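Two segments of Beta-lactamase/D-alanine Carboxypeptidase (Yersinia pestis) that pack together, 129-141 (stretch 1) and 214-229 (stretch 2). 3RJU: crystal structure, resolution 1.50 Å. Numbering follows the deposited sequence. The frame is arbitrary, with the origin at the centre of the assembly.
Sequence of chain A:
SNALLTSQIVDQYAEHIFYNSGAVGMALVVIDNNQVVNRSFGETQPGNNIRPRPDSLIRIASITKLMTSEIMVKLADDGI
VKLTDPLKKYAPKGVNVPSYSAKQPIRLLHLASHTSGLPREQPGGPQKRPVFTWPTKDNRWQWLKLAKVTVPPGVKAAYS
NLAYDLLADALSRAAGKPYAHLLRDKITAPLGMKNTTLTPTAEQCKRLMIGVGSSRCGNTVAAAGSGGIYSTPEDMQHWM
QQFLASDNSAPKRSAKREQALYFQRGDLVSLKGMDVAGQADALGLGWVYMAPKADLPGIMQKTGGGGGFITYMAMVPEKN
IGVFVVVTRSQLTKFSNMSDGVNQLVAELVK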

ATOM      1  N   ARG A 129       5.113  21.320  -2.297  1.00 43.77           N
ATOM      2  CA  ARG A 129       4.801  20.569  -1.088  1.00 41.49           C
ATOM      3  C   ARG A 129       5.641  19.286  -1.064  1.00 38.69           C
ATOM      4  O   ARG A 129       5.534  18.468  -1.977  1.00 39.07           O
ATOM      5  CB  ARG A 129       3.303  20.229  -1.136  1.00 42.39           C
ATOM      6  CG  ARG A 129       2.742  19.378  -0.014  1.00 43.27           C
ATOM      7  CD  ARG A 129       1.343  18.867  -0.389  1.00 43.23           C
ATOM      8  NE  ARG A 129       0.493  19.927  -0.924  1.00 43.87           N
ATOM      9  CZ  ARG A 129      -0.725  19.747  -1.432  1.00 43.34           C
ATOM     10  NH1 ARG A 129      -1.273  18.540  -1.487  1.00 41.86           N
ATOM     11  NH2 ARG A 129      -1.405  20.788  -1.888  1.00 43.34           N
ATOM     12  N   PRO A 130       6.503  19.126  -0.041  1.00 35.42           N
ATOM     13  CA  PRO A 130       7.250  17.873   0.153  1.00 33.87           C
ATOM     14  C   PRO A 130       6.322  16.687   0.414  1.00 29.64           C
ATOM     15  O   PRO A 130       5.324  16.811   1.125  1.00 29.36           O
ATOM     16  CB  PRO A 130       8.115  18.156   1.387  1.00 35.23           C
ATOM     17  CG  PRO A 130       7.491  19.334   2.050  1.00 36.36           C
ATOM     18  CD  PRO A 130       6.874  20.148   0.950  1.00 36.16           C
ATOM     19  N   VAL A 131       6.663  15.534  -0.150  1.00 26.37           N
ATOM     20  CA  VAL A 131       5.750  14.397  -0.173  1.00 21.81           C
ATOM     21  C   VAL A 131       5.404  13.879   1.232  1.00 20.45           C
ATOM     22  O   VAL A 131       6.259  13.808   2.115  1.00 21.37           O
ATOM     23  CB  VAL A 131       6.325  13.251  -1.063  1.00 22.01           C
ATOM     24  CG1 VAL A 131       7.460  12.531  -0.363  1.00 22.91           C
ATOM     25  CG2 VAL A 131       5.228  12.289  -1.465  1.00 21.71           C
ATOM     26  N   PHE A 132       4.136  13.529   1.427  1.00 17.19           N
ATOM     27  CA  PHE A 132       3.669  12.913   2.675  1.00 16.06           C
ATOM     28  C   PHE A 132       3.780  13.834   3.888  1.00 18.36           C
ATOM     29  O   PHE A 132       3.993  13.371   5.016  1.00 21.00           O
ATOM     30  CB  PHE A 132       4.396  11.586   2.927  1.00 15.44           C
ATOM     31  CG  PHE A 132       4.300  10.623   1.781  1.00 13.20           C
ATOM     32  CD1 PHE A 132       3.082  10.425   1.140  1.00 12.91           C
ATOM     33  CD2 PHE A 132       5.418   9.928   1.328  1.00 14.31           C
ATOM     34  CE1 PHE A 132       2.967   9.562   0.054  1.00 12.34           C
ATOM     35  CE2 PHE A 132       5.307   9.049   0.237  1.00 14.19           C
ATOM     36  CZ  PHE A 132       4.070   8.870  -0.391  1.00 12.89           C
ATOM     37  N   THR A 133       3.599  15.133   3.669  1.00 17.85           N
ATOM     38  CA  THR A 133       3.668  16.075   4.782  1.00 20.03           C
ATOM     39  C   THR A 133       2.428  16.949   4.961  1.00 18.58           C
ATOM     40  O   THR A 133       2.243  17.515   6.031  1.00 19.38           O
ATOM     41  CB  THR A 133       4.925  16.989   4.701  1.00 23.98           C
ATOM     42  OG1 THR A 133       4.809  17.860   3.574  1.00 24.30           O
ATOM     43  CG2 THR A 133       6.209  16.158   4.579  1.00 26.37           C
ATOM     44  N   TRP A 134       1.587  17.061   3.931  1.00 16.54           N
ATOM     45  CA  TRP A 134       0.366  17.873   3.994  1.00 14.73           C
ATOM     46  C   TRP A 134      -0.781  17.129   3.287  1.00 14.27           C
ATOM     47  O   TRP A 134      -0.555  16.539   2.227  1.00 16.26           O
ATOM     48  CB  TRP A 134       0.588  19.237   3.311  1.00 17.26           C
ATOM     49  CG  TRP A 134      -0.582  20.173   3.522  1.00 18.89           C
ATOM     50  CD1 TRP A 134      -0.684  21.161   4.462  1.00 19.85           C
ATOM     51  CD2 TRP A 134      -1.829  20.171   2.806  1.00 18.60           C
ATOM     52  NE1 TRP A 134      -1.907  21.775   4.368  1.00 20.79           N
ATOM     53  CE2 TRP A 134      -2.632  21.183   3.365  1.00 19.37           C
ATOM     54  CE3 TRP A 134      -2.346  19.407   1.750  1.00 18.50           C
ATOM     55  CZ2 TRP A 134      -3.923  21.461   2.898  1.00 19.93           C
ATOM     56  CZ3 TRP A 134      -3.623  19.667   1.301  1.00 19.20           C
ATOM     57  CH2 TRP A 134      -4.399  20.695   1.867  1.00 19.89           C
ATOM     58  N   PRO A 135      -2.007  17.156   3.851  1.00 12.88           N
ATOM     59  CA  PRO A 135      -2.430  17.860   5.069  1.00 13.54           C
ATOM     60  C   PRO A 135      -2.030  17.108   6.326  1.00 13.67           C
ATOM     61  O   PRO A 135      -1.850  15.878   6.294  1.00 13.40           O
ATOM     62  CB  PRO A 135      -3.961  17.857   4.960  1.00 14.02           C
ATOM     63  CG  PRO A 135      -4.270  16.579   4.184  1.00 13.60           C
ATOM     64  CD  PRO A 135      -3.143  16.513   3.161  1.00 13.13           C
ATOM     65  N   THR A 136      -1.905  17.841   7.431  1.00 13.87           N
ATOM     66  CA  THR A 136      -1.727  17.197   8.721  1.00 13.97           C
ATOM     67  C   THR A 136      -3.066  16.695   9.221  1.00 14.47           C
ATOM     68  O   THR A 136      -4.109  17.020   8.643  1.00 13.30           O
ATOM     69  CB  THR A 136      -1.159  18.167   9.757  1.00 16.49           C
ATOM     70  OG1 THR A 136      -2.149  19.162  10.067  1.00 16.85           O
ATOM     71  CG2 THR A 136       0.109  18.838   9.221  1.00 18.62           C
ATOM     72  N   LYS A 137      -3.040  15.907  10.292  1.00 14.97           N
ATOM     73  CA  LYS A 137      -4.277  15.475  10.938  1.00 14.05           C
ATOM     74  C   LYS A 137      -5.171  16.671  11.305  1.00 14.26           C
ATOM     75  O   LYS A 137      -6.359  16.694  10.981  1.00 14.43           O
ATOM     76  CB  LYS A 137      -3.995  14.643  12.192  1.00 14.21           C
ATOM     77  CG  LYS A 137      -5.268  14.188  12.892  1.00 18.39           C
ATOM     78  CD  LYS A 137      -4.964  13.342  14.115  1.00 24.43           C
ATOM     79  CE  LYS A 137      -4.358  14.177  15.232  1.00 30.12           C
ATOM     80  NZ  LYS A 137      -4.390  13.448  16.538  1.00 33.79           N
ATOM     81  N   ASP A 138      -4.613  17.665  11.993  1.00 13.33           N
ATOM     82  CA  ASP A 138      -5.425  18.833  12.329  1.00 17.15           C
ATOM     83  C   ASP A 138      -5.980  19.512  11.072  1.00 16.70           C
ATOM     84  O   ASP A 138      -7.131  19.937  11.066  1.00 17.14           O
ATOM     85  CB  ASP A 138      -4.648  19.844  13.172  1.00 20.54           C
ATOM     86  CG  ASP A 138      -4.423  19.371  14.599  1.00 25.89           C
ATOM     87  OD1 ASP A 138      -5.074  18.389  15.024  1.00 27.91           O
ATOM     88  OD2 ASP A 138      -3.593  19.998  15.299  1.00 27.76           O
ATOM     89  N   ASN A 139      -5.175  19.631  10.015  1.00 15.33           N
ATOM     90  CA  ASN A 139      -5.688  20.229   8.776  1.00 17.29           C
ATOM     91  C   ASN A 139      -6.898  19.445   8.263  1.00 16.37           C
ATOM     92  O   ASN A 139      -7.899  20.034   7.831  1.00 16.05           O
ATOM     93  CB  ASN A 139      -4.654  20.223   7.647  1.00 18.03           C
ATOM     94  CG  ASN A 139      -3.424  21.063   7.933  1.00 19.66           C
ATOM     95  OD1 ASN A 139      -2.350  20.755   7.425  1.00 20.94           O
ATOM     96  ND2 ASN A 139      -3.569  22.127   8.723  1.00 21.01           N
ATOM     97  N   ARG A 140      -6.788  18.117   8.276  1.00 14.84           N
ATOM     98  CA  ARG A 140      -7.852  17.264   7.743  1.00 14.16           C
ATOM     99  C   ARG A 140      -9.177  17.493   8.448  1.00 14.89           C
ATOM    100  O   ARG A 140     -10.228  17.627   7.808  1.00 14.66           O
ATOM    101  CB  ARG A 140      -7.493  15.775   7.864  1.00 13.41           C
ATOM    102  CG  ARG A 140      -6.442  15.322   6.906  1.00 13.49           C
ATOM    103  CD  ARG A 140      -6.355  13.814   6.910  1.00 12.54           C
ATOM    104  NE  ARG A 140      -5.741  13.195   8.085  1.00 12.77           N
ATOM    105  CZ  ARG A 140      -4.425  13.088   8.283  1.00 12.33           C
ATOM    106  NH1 ARG A 140      -3.569  13.645   7.431  1.00 11.82           N
ATOM    107  NH2 ARG A 140      -3.955  12.442   9.342  1.00 12.16           N
ATOM    108  N   TRP A 141      -9.132  17.511   9.773  1.00 15.98           N
ATOM    109  CA  TRP A 141     -10.359  17.627  10.544  1.00 16.46           C
ATOM    110  C   TRP A 141     -10.936  19.038  10.513  1.00 18.52           C
ATOM    111  O   TRP A 141     -12.150  19.202  10.552  1.00 19.03           O
ATOM    112  CB  TRP A 141     -10.180  17.058  11.957  1.00 14.93           C
ATOM    113  CG  TRP A 141     -10.067  15.585  11.856  1.00 13.80           C
ATOM    114  CD1 TRP A 141      -8.925  14.859  11.624  1.00 13.56           C
ATOM    115  CD2 TRP A 141     -11.144  14.635  11.899  1.00 14.27           C
ATOM    116  NE1 TRP A 141      -9.228  13.521  11.540  1.00 13.41           N
ATOM    117  CE2 TRP A 141     -10.579  13.355  11.699  1.00 14.00           C
ATOM    118  CE3 TRP A 141     -12.530  14.744  12.077  1.00 16.13           C
ATOM    119  CZ2 TRP A 141     -11.347  12.186  11.705  1.00 14.62           C
ATOM    120  CZ3 TRP A 141     -13.294  13.580  12.079  1.00 15.35           C
ATOM    121  CH2 TRP A 141     -12.703  12.322  11.877  1.00 15.05           C
ATOM    122  N   SER A 214      12.901  12.819  -5.942  1.00 18.27           N
ATOM    123  CA  SER A 214      13.116  12.531  -4.525  1.00 18.69           C
ATOM    124  C   SER A 214      12.825  13.746  -3.645  1.00 18.22           C
ATOM    125  O   SER A 214      12.891  14.896  -4.112  1.00 20.00           O
ATOM    126  CB  SER A 214      14.525  11.995  -4.279  1.00 20.94           C
ATOM    127  OG  SER A 214      14.584  10.577  -4.483  1.00 25.17           O
ATOM    128  N   SER A 215      12.474  13.472  -2.386  1.00 18.29           N
ATOM    129  CA  SER A 215      12.163  14.484  -1.363  1.00 20.03           C
ATOM    130  C   SER A 215      13.048  14.218  -0.164  1.00 18.35           C
ATOM    131  O   SER A 215      13.477  13.084   0.039  1.00 17.03           O
ATOM    132  CB  SER A 215      10.718  14.326  -0.866  1.00 23.12           C
ATOM    133  OG  SER A 215       9.765  14.975  -1.676  1.00 29.71           O
ATOM    134  N   ARG A 216      13.269  15.228   0.674  1.00 18.06           N
ATOM    135  CA  ARG A 216      14.050  15.011   1.893  1.00 20.37           C
ATOM    136  C   ARG A 216      13.414  13.931   2.769  1.00 19.20           C
ATOM    137  O   ARG A 216      12.195  13.800   2.833  1.00 19.60           O
ATOM    138  CB  ARG A 216      14.249  16.307   2.698  1.00 24.96           C
ATOM    139  CG  ARG A 216      13.000  16.852   3.355  1.00 30.85           C
ATOM    140  CD  ARG A 216      13.344  17.974   4.359  1.00 35.99           C
ATOM    141  NE  ARG A 216      14.026  17.443   5.537  1.00 39.95           N
ATOM    142  CZ  ARG A 216      13.411  17.105   6.671  1.00 42.49           C
ATOM    143  NH1 ARG A 216      12.098  17.259   6.791  1.00 43.66           N
ATOM    144  NH2 ARG A 216      14.108  16.617   7.688  1.00 42.64           N
ATOM    145  N   CYS A 217      14.267  13.167   3.438  1.00 17.54           N
ATOM    146  CA  CYS A 217      13.829  12.087   4.298  1.00 16.20           C
ATOM    147  C   CYS A 217      13.390  12.663   5.637  1.00 17.87           C
ATOM    148  O   CYS A 217      14.207  13.134   6.419  1.00 21.48           O
ATOM    149  CB  CYS A 217      14.964  11.077   4.469  1.00 16.76           C
ATOM    150  SG  CYS A 217      14.582   9.658   5.524  1.00 17.57           S
ATOM    151  N   GLY A 218      12.090  12.643   5.899  1.00 18.88           N
ATOM    152  CA  GLY A 218      11.587  13.239   7.122  1.00 18.92           C
ATOM    153  C   GLY A 218      10.400  12.501   7.687  1.00 15.55           C
ATOM    154  O   GLY A 218      10.056  11.412   7.238  1.00 15.00           O
ATOM    155  N   ASN A 219       9.802  13.093   8.708  1.00 15.72           N
ATOM    156  CA  ASN A 219       8.626  12.554   9.364  1.00 14.78           C
ATOM    157  C   ASN A 219       7.464  12.589   8.374  1.00 12.69           C
ATOM    158  O   ASN A 219       7.166  13.633   7.791  1.00 15.23           O
ATOM    159  CB  ASN A 219       8.352  13.420  10.602  1.00 16.21           C
ATOM    160  CG  ASN A 219       7.089  13.026  11.360  1.00 17.52           C
ATOM    161  OD1 ASN A 219       6.007  12.921  10.787  1.00 18.50           O
ATOM    162  ND2 ASN A 219       7.226  12.847  12.672  1.00 18.46           N
ATOM    163  N   THR A 220       6.824  11.437   8.174  1.00 10.57           N
ATOM    164  CA  THR A 220       5.715  11.324   7.238  1.00 10.42           C
ATOM    165  C   THR A 220       4.416  10.903   7.939  1.00 10.63           C
ATOM    166  O   THR A 220       3.492  10.354   7.308  1.00 11.35           O
ATOM    167  CB  THR A 220       6.049  10.306   6.147  1.00 11.75           C
ATOM    168  OG1 THR A 220       6.434   9.071   6.760  1.00 11.01           O
ATOM    169  CG2 THR A 220       7.189  10.815   5.229  1.00 12.45           C
ATOM    170  N   VAL A 221       4.324  11.185   9.233  1.00 11.02           N
ATOM    171  CA  VAL A 221       3.130  10.824   9.986  1.00 11.30           C
ATOM    172  C   VAL A 221       1.846  11.451   9.401  1.00 12.17           C
ATOM    173  O   VAL A 221       0.756  10.880   9.531  1.00 11.71           O
ATOM    174  CB  VAL A 221       3.292  11.173  11.478  1.00 12.56           C
ATOM    175  CG1 VAL A 221       1.950  11.047  12.220  1.00 15.33           C
ATOM    176  CG2 VAL A 221       4.342  10.280  12.099  1.00 12.94           C
ATOM    177  N   ALA A 222       1.971  12.603   8.743  1.00 10.92           N
ATOM    178  CA  ALA A 222       0.811  13.220   8.086  1.00 12.39           C
ATOM    179  C   ALA A 222       0.109  12.273   7.105  1.00 12.80           C
ATOM    180  O   ALA A 222      -1.106  12.360   6.915  1.00 13.60           O
ATOM    181  CB  ALA A 222       1.199  14.490   7.380  1.00 12.42           C
ATOM    182  N   ALA A 223       0.872  11.376   6.483  1.00 11.83           N
ATOM    183  CA  ALA A 223       0.304  10.421   5.534  1.00 10.84           C
ATOM    184  C   ALA A 223       0.343   8.996   6.106  1.00 10.30           C
ATOM    185  O   ALA A 223       0.532   8.019   5.377  1.00 11.12           O
ATOM    186  CB  ALA A 223       1.060  10.490   4.194  1.00 11.86           C
ATOM    187  N   ALA A 224       0.142   8.887   7.416  1.00  9.31           N
ATOM    188  CA  ALA A 224       0.233   7.619   8.133  1.00  9.68           C
ATOM    189  C   ALA A 224      -0.653   6.521   7.555  1.00  8.98           C
ATOM    190  O   ALA A 224      -0.285   5.349   7.563  1.00 10.21           O
ATOM    191  CB  ALA A 224      -0.110   7.839   9.595  1.00 10.37           C
ATOM    192  N   GLY A 225      -1.839   6.897   7.096  1.00  9.33           N
ATOM    193  CA  GLY A 225      -2.773   5.942   6.543  1.00  8.36           C
ATOM    194  C   GLY A 225      -2.658   5.717   5.043  1.00  7.93           C
ATOM    195  O   GLY A 225      -2.962   4.614   4.562  1.00  9.86           O
ATOM    196  N   SER A 226      -2.237   6.748   4.301  1.00  8.16           N
ATOM    197  CA  SER A 226      -2.339   6.719   2.841  1.00  7.80           C
ATOM    198  C   SER A 226      -1.039   6.357   2.133  1.00  7.39           C
ATOM    199  O   SER A 226      -1.069   5.753   1.054  1.00  8.46           O
ATOM    200  CB  SER A 226      -2.811   8.080   2.301  1.00  8.66           C
ATOM    201  OG  SER A 226      -1.868   9.085   2.600  1.00  9.31           O
ATOM    202  N   GLY A 227       0.096   6.761   2.689  1.00  8.44           N
ATOM    203  CA  GLY A 227       1.322   6.601   1.924  1.00 10.27           C
ATOM    204  C   GLY A 227       2.683   6.819   2.545  1.00  9.01           C
ATOM    205  O   GLY A 227       3.685   6.639   1.862  1.00  9.72           O
ATOM    206  N   GLY A 228       2.743   7.191   3.823  1.00  8.36           N
ATOM    207  CA  GLY A 228       4.001   7.669   4.382  1.00  8.05           C
ATOM    208  C   GLY A 228       5.053   6.656   4.802  1.00  9.91           C
ATOM    209  O   GLY A 228       6.162   7.036   5.163  1.00  9.97           O
ATOM    210  N   ILE A 229       4.714   5.370   4.800  1.00  9.99           N
ATOM    211  CA  ILE A 229       5.581   4.394   5.462  1.00  9.60           C
ATOM    212  C   ILE A 229       6.902   4.177   4.718  1.00 10.01           C
ATOM    213  O   ILE A 229       6.924   3.992   3.507  1.00 10.15           O
ATOM    214  CB  ILE A 229       4.841   3.044   5.744  1.00  9.41           C
ATOM    215  CG1 ILE A 229       3.728   3.249   6.779  1.00  8.75           C
ATOM    216  CG2 ILE A 229       5.833   1.949   6.204  1.00  9.70           C
ATOM    217  CD1 ILE A 229       2.880   2.003   7.000  1.00 10.05           C
TER
HETATM  218  O   HOH W   1       9.185  13.050   3.369  1.00 22.00           O
HETATM  219  O   HOH W   2      -1.730  13.870   4.499  1.00 13.58           O
HETATM  220  O   HOH W   3      -1.407  11.939  10.765  1.00 17.52           O

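This is a small contact, mostly loop against loop, with the first turn of a helix and a short 3-10 segment at one end, burying 503 Å² over both sides; one phenylalanine fills a glycine- and alanine-lined site and a single direct hydrogen bond, helped by waters, ties down the polar edge.

CA atoms lie 6.2 Å apart at P130 and S215, 5.1 Å at F132 and A223, and 4.8 Å at T136 and A222, so the backbones come nearest around A222 and A223.

The phenylalanine is presented by a type II turn from P130 to T133, which T133 OG1 braces by donating to P130 O at 2.7 Å. F132 takes left-handed backbone angles (65/33) and points its CB toward the second stretch. Small residues make room for its ring. G228 CA lies over one face, 4.2 Å from the F132 ring centroid, in a CH-pi contact, while G227 O comes within 3.2 Å of F132 CZ. A side chain at G227 would not fit: an ideal CB would sit 2.7 Å from F132 CE1. A223 CB adds apolar packing, 3.7 Å from F132 CD1. The site is held in shape from within, since A223 O accepts from G227 N at 3.0 Å and G228 N at 2.8 Å, and T220 OG1 donates to G228 O at 2.6 Å.

A222 is the second anchor, its CB 3.5 Å from both T133 O and P135 O. After a cis peptide bond before P135, stretch 1 enters a helix capped by T136, whose OG1 accepts from N139 N at 3.1 Å. From that helix R140 NH1 donates to A222 O at 2.8 Å. Water 2 donates to P135 O and A222 O, and water 3 links R140 NH2 to V221 O.

Toward the start of both stretches, S215 OG lies 3.6 Å from V131 CG1, and water 1 bridges V131 O and R216 O. The cost is F132 O, buried without a hydrogen-bonding partner; T220 CA meets F132 O at 3.5 Å in a CA-H...O contact, weaker than a conventional hydrogen bond.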